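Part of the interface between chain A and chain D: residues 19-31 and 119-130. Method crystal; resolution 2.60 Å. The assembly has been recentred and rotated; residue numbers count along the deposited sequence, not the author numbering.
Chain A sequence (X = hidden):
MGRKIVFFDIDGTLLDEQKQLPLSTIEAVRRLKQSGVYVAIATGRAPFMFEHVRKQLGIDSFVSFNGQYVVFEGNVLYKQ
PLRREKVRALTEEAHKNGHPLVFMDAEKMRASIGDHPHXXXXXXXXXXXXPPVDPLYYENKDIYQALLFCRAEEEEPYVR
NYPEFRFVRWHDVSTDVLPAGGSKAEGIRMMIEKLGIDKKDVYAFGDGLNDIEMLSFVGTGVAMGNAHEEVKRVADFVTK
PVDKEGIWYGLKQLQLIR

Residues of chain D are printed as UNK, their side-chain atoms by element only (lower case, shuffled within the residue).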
ATOM      1  N   LYS A  19       7.523  -6.817   5.961  1.00 45.77           N
ATOM      2  CA  LYS A  19       6.971  -5.634   5.309  1.00 44.77           C
ATOM      3  C   LYS A  19       5.693  -5.166   6.004  1.00 44.77           C
ATOM      4  O   LYS A  19       4.910  -4.405   5.441  1.00 44.77           O
ATOM      5  CB  LYS A  19       6.702  -5.915   3.829  1.00 58.47           C
ATOM      6  CG  LYS A  19       7.947  -5.887   2.966  1.00 59.47           C
ATOM      7  CD  LYS A  19       8.482  -4.464   2.849  1.00 63.47           C
ATOM      8  CE  LYS A  19       9.768  -4.407   2.035  1.00 62.47           C
ATOM      9  NZ  LYS A  19      10.888  -5.117   2.716  1.00 63.47           N
ATOM     10  N   GLN A  20       5.494  -5.622   7.237  1.00 43.99           N
ATOM     11  CA  GLN A  20       4.322  -5.241   8.014  1.00 42.99           C
ATOM     12  C   GLN A  20       4.634  -4.115   8.994  1.00 41.99           C
ATOM     13  O   GLN A  20       5.782  -3.932   9.411  1.00 41.99           O
ATOM     14  CB  GLN A  20       3.775  -6.449   8.778  1.00 50.45           C
ATOM     15  CG  GLN A  20       3.091  -7.481   7.897  1.00 50.45           C
ATOM     16  CD  GLN A  20       2.069  -6.851   6.961  1.00 52.45           C
ATOM     17  OE1 GLN A  20       2.314  -6.722   5.758  1.00 53.45           O
ATOM     18  NE2 GLN A  20       0.922  -6.440   7.512  1.00 50.45           N
ATOM     19  N   LEU A  21       3.604  -3.360   9.355  1.00 38.65           N
ATOM     20  CA  LEU A  21       3.749  -2.244  10.282  1.00 37.65           C
ATOM     21  C   LEU A  21       3.413  -2.717  11.702  1.00 37.65           C
ATOM     22  O   LEU A  21       2.299  -3.167  11.964  1.00 38.65           O
ATOM     23  CB  LEU A  21       2.812  -1.118   9.848  1.00 39.97           C
ATOM     24  CG  LEU A  21       2.838   0.213  10.588  1.00 39.97           C
ATOM     25  CD1 LEU A  21       4.222   0.820  10.497  1.00 39.97           C
ATOM     26  CD2 LEU A  21       1.805   1.141   9.974  1.00 39.97           C
ATOM     27  N   PRO A  22       4.379  -2.642  12.631  1.00 45.69           N
ATOM     28  CA  PRO A  22       4.154  -3.073  14.016  1.00 45.69           C
ATOM     29  C   PRO A  22       3.121  -2.244  14.781  1.00 44.69           C
ATOM     30  O   PRO A  22       2.997  -1.033  14.580  1.00 45.69           O
ATOM     31  CB  PRO A  22       5.547  -2.965  14.643  1.00 49.42           C
ATOM     32  CG  PRO A  22       6.463  -3.185  13.481  1.00 49.42           C
ATOM     33  CD  PRO A  22       5.806  -2.355  12.407  1.00 49.42           C
ATOM     34  N   LEU A  23       2.383  -2.907  15.663  1.00 45.15           N
ATOM     35  CA  LEU A  23       1.377  -2.231  16.473  1.00 45.15           C
ATOM     36  C   LEU A  23       2.042  -1.138  17.325  1.00 45.15           C
ATOM     37  O   LEU A  23       1.541  -0.010  17.412  1.00 45.15           O
ATOM     38  CB  LEU A  23       0.662  -3.252  17.368  1.00 40.59           C
ATOM     39  CG  LEU A  23      -0.816  -3.598  17.104  1.00 40.59           C
ATOM     40  CD1 LEU A  23      -1.100  -3.760  15.620  1.00 42.59           C
ATOM     41  CD2 LEU A  23      -1.155  -4.877  17.847  1.00 40.59           C
ATOM     42  N   SER A  24       3.182  -1.467  17.928  1.00 39.16           N
ATOM     43  CA  SER A  24       3.896  -0.513  18.771  1.00 38.16           C
ATOM     44  C   SER A  24       4.376   0.721  18.018  1.00 38.16           C
ATOM     45  O   SER A  24       4.528   1.792  18.610  1.00 38.16           O
ATOM     46  CB  SER A  24       5.087  -1.187  19.467  1.00 46.56           C
ATOM     47  OG  SER A  24       5.945  -1.828  18.542  1.00 47.56           O
ATOM     48  N   THR A  25       4.617   0.580  16.718  1.00 37.20           N
ATOM     49  CA  THR A  25       5.073   1.718  15.925  1.00 36.20           C
ATOM     50  C   THR A  25       3.915   2.701  15.756  1.00 35.20           C
ATOM     51  O   THR A  25       4.094   3.918  15.856  1.00 35.20           O
ATOM     52  CB  THR A  25       5.584   1.268  14.541  1.00 52.22           C
ATOM     53  OG1 THR A  25       6.730   0.424  14.706  1.00 53.22           O
ATOM     54  CG2 THR A  25       5.969   2.470  13.703  1.00 51.22           C
ATOM     55  N   ILE A  26       2.725   2.164  15.500  1.00 33.99           N
ATOM     56  CA  ILE A  26       1.537   2.990  15.348  1.00 33.99           C
ATOM     57  C   ILE A  26       1.349   3.787  16.639  1.00 33.99           C
ATOM     58  O   ILE A  26       1.039   4.984  16.602  1.00 33.99           O
ATOM     59  CB  ILE A  26       0.294   2.113  15.061  1.00 27.88           C
ATOM     60  CG1 ILE A  26       0.483   1.417  13.706  1.00 26.88           C
ATOM     61  CG2 ILE A  26      -0.974   2.954  15.070  1.00 26.88           C
ATOM     62  CD1 ILE A  26      -0.650   0.527  13.293  1.00 23.88           C
ATOM     63  N   GLU A  27       1.568   3.120  17.776  1.00 35.60           N
ATOM     64  CA  GLU A  27       1.451   3.752  19.086  1.00 36.60           C
ATOM     65  C   GLU A  27       2.489   4.860  19.217  1.00 36.60           C
ATOM     66  O   GLU A  27       2.167   5.985  19.610  1.00 36.60           O
ATOM     67  CB  GLU A  27       1.662   2.724  20.202  1.00 62.72           C
ATOM     68  CG  GLU A  27       0.450   2.523  21.101  1.00 65.72           C
ATOM     69  CD  GLU A  27      -0.020   3.812  21.751  1.00 70.72           C
ATOM     70  OE1 GLU A  27       0.699   4.334  22.625  1.00 72.72           O
ATOM     71  OE2 GLU A  27      -1.109   4.304  21.384  1.00 71.72           O
ATOM     72  N   ALA A  28       3.734   4.531  18.877  1.00 30.68           N
ATOM     73  CA  ALA A  28       4.834   5.486  18.948  1.00 31.68           C
ATOM     74  C   ALA A  28       4.495   6.754  18.181  1.00 31.68           C
ATOM     75  O   ALA A  28       4.591   7.857  18.716  1.00 31.68           O
ATOM     76  CB  ALA A  28       6.108   4.860  18.385  1.00 35.25           C
ATOM     77  N   VAL A  29       4.104   6.592  16.921  1.00 41.24           N
ATOM     78  CA  VAL A  29       3.749   7.734  16.085  1.00 42.24           C
ATOM     79  C   VAL A  29       2.597   8.505  16.730  1.00 42.24           C
ATOM     80  O   VAL A  29       2.573   9.735  16.703  1.00 42.24           O
ATOM     81  CB  VAL A  29       3.341   7.274  14.659  1.00 44.37           C
ATOM     82  CG1 VAL A  29       2.911   8.467  13.820  1.00 43.37           C
ATOM     83  CG2 VAL A  29       4.508   6.564  13.993  1.00 43.37           C
ATOM     84  N   ARG A  30       1.649   7.778  17.314  1.00 43.01           N
ATOM     85  CA  ARG A  30       0.507   8.403  17.974  1.00 45.01           C
ATOM     86  C   ARG A  30       0.962   9.324  19.093  1.00 46.01           C
ATOM     87  O   ARG A  30       0.674  10.520  19.077  1.00 46.01           O
ATOM     88  CB  ARG A  30      -0.422   7.346  18.573  1.00 58.14           C
ATOM     89  CG  ARG A  30      -1.440   7.926  19.548  1.00 59.14           C
ATOM     90  CD  ARG A  30      -2.080   6.836  20.379  1.00 61.14           C
ATOM     91  NE  ARG A  30      -2.939   7.369  21.434  1.00 63.14           N
ATOM     92  CZ  ARG A  30      -3.623   6.611  22.286  1.00 63.14           C
ATOM     93  NH1 ARG A  30      -4.385   7.170  23.218  1.00 64.14           N
ATOM     94  NH2 ARG A  30      -3.549   5.288  22.207  1.00 62.14           N
ATOM     95  N   ARG A  31       1.663   8.747  20.068  1.00 54.25           N
ATOM     96  CA  ARG A  31       2.167   9.492  21.216  1.00 56.25           C
ATOM     97  C   ARG A  31       3.007  10.661  20.740  1.00 56.25           C
ATOM     98  O   ARG A  31       2.901  11.776  21.245  1.00 57.25           O
ATOM     99  CB  ARG A  31       3.019   8.586  22.111  1.00 63.57           C
ATOM    100  CG  ARG A  31       2.268   7.414  22.712  1.00 65.57           C
ATOM    101  CD  ARG A  31       1.120   7.891  23.583  1.00 69.57           C
ATOM    102  NE  ARG A  31       0.196   6.810  23.928  1.00 73.57           N
ATOM    103  CZ  ARG A  31      -0.968   6.985  24.554  1.00 74.57           C
ATOM    104  NH1 ARG A  31      -1.363   8.203  24.913  1.00 73.57           N
ATOM    105  NH2 ARG A  31      -1.742   5.941  24.814  1.00 73.57           N
TER
ATOM    106  N   UNK D 119     -11.461   3.566  18.711  1.00 60.98           N
ATOM    107  CA  UNK D 119     -10.992   3.794  17.366  1.00 59.98           C
ATOM    108  C   UNK D 119      -9.532   3.359  17.311  1.00 59.98           C
ATOM    109  O   UNK D 119      -9.167   2.565  16.450  1.00 59.98           O
ATOM    110  c   UNK D 119     -12.922   6.995  16.304  1.00 27.77           C
ATOM    111  c   UNK D 119     -11.136   5.274  16.971  1.00 33.77           C
ATOM    112  c   UNK D 119     -12.622   5.656  16.954  1.00 31.77           C
ATOM    113  c   UNK D 119     -10.495   5.518  15.609  1.00 32.77           C
ATOM    114  N   UNK D 120      -8.712   3.849  18.246  1.00 49.33           N
ATOM    115  CA  UNK D 120      -7.289   3.500  18.294  1.00 48.33           C
ATOM    116  C   UNK D 120      -7.081   1.987  18.205  1.00 48.33           C
ATOM    117  O   UNK D 120      -6.415   1.498  17.297  1.00 48.33           O
ATOM    118  c   UNK D 120      -6.990   6.465  20.383  1.00 44.31           C
ATOM    119  c   UNK D 120      -6.619   4.017  19.587  1.00 43.31           C
ATOM    120  n   UNK D 120      -5.454   6.148  18.863  1.00 43.31           N
ATOM    121  n   UNK D 120      -6.394   7.660  20.058  1.00 44.31           N
ATOM    122  c   UNK D 120      -5.470   7.442  19.139  1.00 44.31           C
ATOM    123  c   UNK D 120      -6.400   5.503  19.632  1.00 44.31           C
ATOM    124  N   UNK D 121      -7.671   1.252  19.138  1.00 43.82           N
ATOM    125  CA  UNK D 121      -7.526  -0.198  19.203  1.00 43.82           C
ATOM    126  C   UNK D 121      -8.017  -0.992  17.999  1.00 42.82           C
ATOM    127  O   UNK D 121      -7.255  -1.769  17.400  1.00 43.82           O
ATOM    128  c   UNK D 121      -7.420  -0.361  21.686  1.00 53.47           C
ATOM    129  c   UNK D 121      -8.224  -0.745  20.462  1.00 52.47           C
ATOM    130  c   UNK D 121      -8.368  -2.247  20.386  1.00 52.47           C
ATOM    131  N   UNK D 122      -9.288  -0.822  17.653  1.00 48.53           N
ATOM    132  CA  UNK D 122      -9.863  -1.552  16.531  1.00 47.53           C
ATOM    133  C   UNK D 122      -9.167  -1.209  15.218  1.00 47.53           C
ATOM    134  O   UNK D 122      -9.030  -2.059  14.340  1.00 47.53           O
ATOM    135  c   UNK D 122     -11.352  -1.245  16.409  1.00 38.68           C
ATOM    136  o   UNK D 122     -11.548   0.099  16.005  1.00 38.68           O
ATOM    137  N   UNK D 123      -8.731   0.040  15.085  1.00 34.94           N
ATOM    138  CA  UNK D 123      -8.056   0.488  13.870  1.00 34.94           C
ATOM    139  C   UNK D 123      -6.574   0.105  13.796  1.00 34.94           C
ATOM    140  O   UNK D 123      -6.024  -0.083  12.709  1.00 52.20           O
ATOM    141  c   UNK D 123      -9.021   1.438  10.874  1.00 67.65           C
ATOM    142  c   UNK D 123      -9.613   2.496  13.599  1.00 67.65           C
ATOM    143 se   UNK D 123     -10.505   2.058  11.928  1.00 67.65          SE
ATOM    144  c   UNK D 123      -8.187   2.002  13.723  1.00 67.65           C
ATOM    145  N   UNK D 124      -5.924   0.007  14.946  1.00 46.37           N
ATOM    146  CA  UNK D 124      -4.523  -0.359  14.964  1.00 45.37           C
ATOM    147  C   UNK D 124      -4.439  -1.801  14.487  1.00 45.37           C
ATOM    148  O   UNK D 124      -3.442  -2.220  13.890  1.00 46.37           O
ATOM    149  c   UNK D 124      -3.972  -0.228  16.367  1.00 34.36           C
ATOM    150  N   UNK D 125      -5.501  -2.558  14.747  1.00 37.70           N
ATOM    151  CA  UNK D 125      -5.534  -3.952  14.338  1.00 37.70           C
ATOM    152  C   UNK D 125      -5.615  -4.075  12.817  1.00 37.70           C
ATOM    153  O   UNK D 125      -5.252  -5.107  12.250  1.00 37.70           O
ATOM    154  c   UNK D 125      -6.708  -4.681  15.001  1.00 46.36           C
ATOM    155  o   UNK D 125      -7.952  -4.196  14.544  1.00 47.36           O
ATOM    156  N   UNK D 126      -6.102  -3.023  12.166  1.00 33.68           N
ATOM    157  CA  UNK D 126      -6.200  -2.984  10.709  1.00 32.68           C
ATOM    158  C   UNK D 126      -4.900  -2.353  10.213  1.00 32.68           C
ATOM    159  O   UNK D 126      -4.697  -2.160   9.008  1.00 32.68           O
ATOM    160  c   UNK D 126      -7.388  -2.118  10.290  1.00 37.31           C
ATOM    161  c   UNK D 126      -9.846  -1.830  10.106  1.00 37.31           C
ATOM    162  c   UNK D 126      -8.694  -2.791   9.859  1.00 38.31           C
ATOM    163  c   UNK D 126      -8.900  -4.095  10.597  1.00 39.31           C
ATOM    164  N   UNK D 127      -4.029  -2.047  11.177  1.00 36.62           N
ATOM    165  CA  UNK D 127      -2.727  -1.426  10.956  1.00 36.62           C
ATOM    166  C   UNK D 127      -2.857   0.016  10.496  1.00 35.62           C
ATOM    167  O   UNK D 127      -2.062   0.502   9.691  1.00 35.62           O
ATOM    168  c   UNK D 127      -1.891  -2.234   9.956  1.00 34.52           C
ATOM    169  c   UNK D 127      -0.426  -4.876  12.377  1.00 39.52           C
ATOM    170  c   UNK D 127      -0.838  -3.512  11.847  1.00 37.52           C
ATOM    171  n   UNK D 127       0.631  -5.504  11.534  1.00 41.52           N
ATOM    172  c   UNK D 127      -1.485  -3.608  10.466  1.00 34.52           C
ATOM    173  N   UNK D 128      -3.868   0.694  11.026  1.00 36.82           N
ATOM    174  CA  UNK D 128      -4.106   2.094  10.708  1.00 36.82           C
ATOM    175  C   UNK D 128      -4.057   3.004  11.921  1.00 37.82           C
ATOM    176  O   UNK D 128      -4.372   2.599  13.048  1.00 37.82           O
ATOM    177  c   UNK D 128      -5.202   1.738   5.764  1.00 29.52           C
ATOM    178  c   UNK D 128      -5.045   3.006   6.321  1.00 29.52           C
ATOM    179  c   UNK D 128      -5.529   0.818   7.963  1.00 30.52           C
ATOM    180  c   UNK D 128      -5.447   0.642   6.588  1.00 29.52           C
ATOM    181  c   UNK D 128      -5.132   3.169   7.698  1.00 29.52           C
ATOM    182  c   UNK D 128      -5.449   2.261  10.000  1.00 32.52           C
ATOM    183  c   UNK D 128      -5.373   2.076   8.527  1.00 30.52           C
ATOM    184  N   UNK D 129      -3.642   4.236  11.687  1.00 40.04           N
ATOM    185  CA  UNK D 129      -3.573   5.210  12.747  1.00 41.04           C
ATOM    186  C   UNK D 129      -4.975   5.793  12.913  1.00 42.04           C
ATOM    187  O   UNK D 129      -5.838   5.600  12.049  1.00 42.04           O
ATOM    188  c   UNK D 129      -2.571   6.301  12.356  1.00 15.16           C
ATOM    189  N   UNK D 130      -5.215   6.463  14.031  1.00 36.55           N
ATOM    190  CA  UNK D 130      -6.520   7.056  14.274  1.00 36.55           C
ATOM    191  C   UNK D 130      -6.833   8.026  13.124  1.00 36.55           C
ATOM    192  O   UNK D 130      -6.033   8.908  12.789  1.00 36.55           O
ATOM    193  c   UNK D 130      -9.814   9.173  16.220  1.00 45.67           C
ATOM    194  n   UNK D 130      -8.693   9.033  15.532  1.00 46.67           N
ATOM    195  c   UNK D 130      -7.892   8.099  16.154  1.00 46.67           C
ATOM    196  c   UNK D 130      -6.525   7.748  15.648  1.00 44.67           C
ATOM    197  c   UNK D 130      -8.579   7.677  17.241  1.00 46.67           C
ATOM    198  n   UNK D 130      -9.768   8.359  17.261  1.00 47.67           N
TER

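Position 119 carries four carbons, forked at the first, with one arm two carbons long; all are out of reach of the chain A stretch. A fork at CB with unequal arms identifies D:Ile119.

Position 120 has one carbon leading to a five-membered ring of three carbons and two nitrogens. Its CA-to-CB bond points toward chain A, and its ring face receives the guanidinium of A:Arg30. The planes meet at 11° with centres 3.7 Å apart, and A:Arg30 NE lies 3.4 Å from the position 120 ring carbon between the two nitrogens, so this is a flat stack. The ring is an imidazole: D:His120. D:His120 NE2 is hydrogen-bonded elsewhere in the structure.

Position 121, one carbon bearing two more, has a CA-to-CB bond that points away from the partner; it is D:Val121. Position 122 has one carbon and one oxygen, out of reach, giving D:Ser122. At 123 an unbranched run of two carbons, selenium and a final carbon makes no contact either and defines selenomethionine, D:Met123.

Position 124 has a single side-chain carbon. Its CA-to-CB bond points toward chain A, yet the closest approach belongs to its backbone: the position 124 O is 3.3 Å from A:Leu23 CD1 and 4.0 Å from A:Ile26 CD1. One carbon means D:Ala124.

Position 125, one carbon and one oxygen with its CA-to-CB bond pointing away, is D:Ser125; D:Ser125 OG donates a very short 2.4 Å hydrogen bond to D:Ser122 O. Position 126 has four carbons forked at the second, and its CA-to-CB bond also points away; it is D:Leu126.

Position 127 shows four carbons in a row ending in nitrogen. The CA-to-CB bond runs sideways, but the chain end reaches across, so that the terminal nitrogen of position 127 donates a 2.9 Å hydrogen bond to A:Leu21 O. On the way, the carbon of position 127 next to that nitrogen passes 3.5 Å from A:Leu23 CD1. This is D:Lys127.

Position 128 has one carbon plus a six-carbon ring. Its CA-to-CB bond points away, leaving the position 128 N 3.9 Å from A:Ile26 CD1; it is D:Phe128. Positive phi at D:Lys127 (69°), with D:Lys127 N bonding to D:Ala124 O (2.8 Å) and D:Phe128 N to D:Met123 O (2.8 Å), defines a Schellman motif.

Position 129 has one side-chain carbon, and its CA lies 4.2 Å from A:Ile26 CG2: D:Ala129. Position 130 again has a five-membered ring with two nitrogens; its CA-to-CB bond points toward chain A, but the ring makes no contact there. It is D:His130.

The contact buries 482 Å² over both sides, and D:Lys127 contributes the largest share, 112 Å². The helices run at 141°, with axes no closer than 11.0 Å, so side chains and the turn after the chain D helix fill the gap. A:Ile26 packs against that turn, A:Ile26 CD1 lying 3.6 Å from D:Lys127 C. One hydrogen bond fixes the lysine end to the backbone just before the chain A helix, while the A:Arg30 stack secures the far end. A:Arg30 also forms a salt bridge with A:Glu27 within its own helix, although the modelled position of that carboxylate oxygen is less certain.

Chain D 119-130: IHVSMASLKFAH
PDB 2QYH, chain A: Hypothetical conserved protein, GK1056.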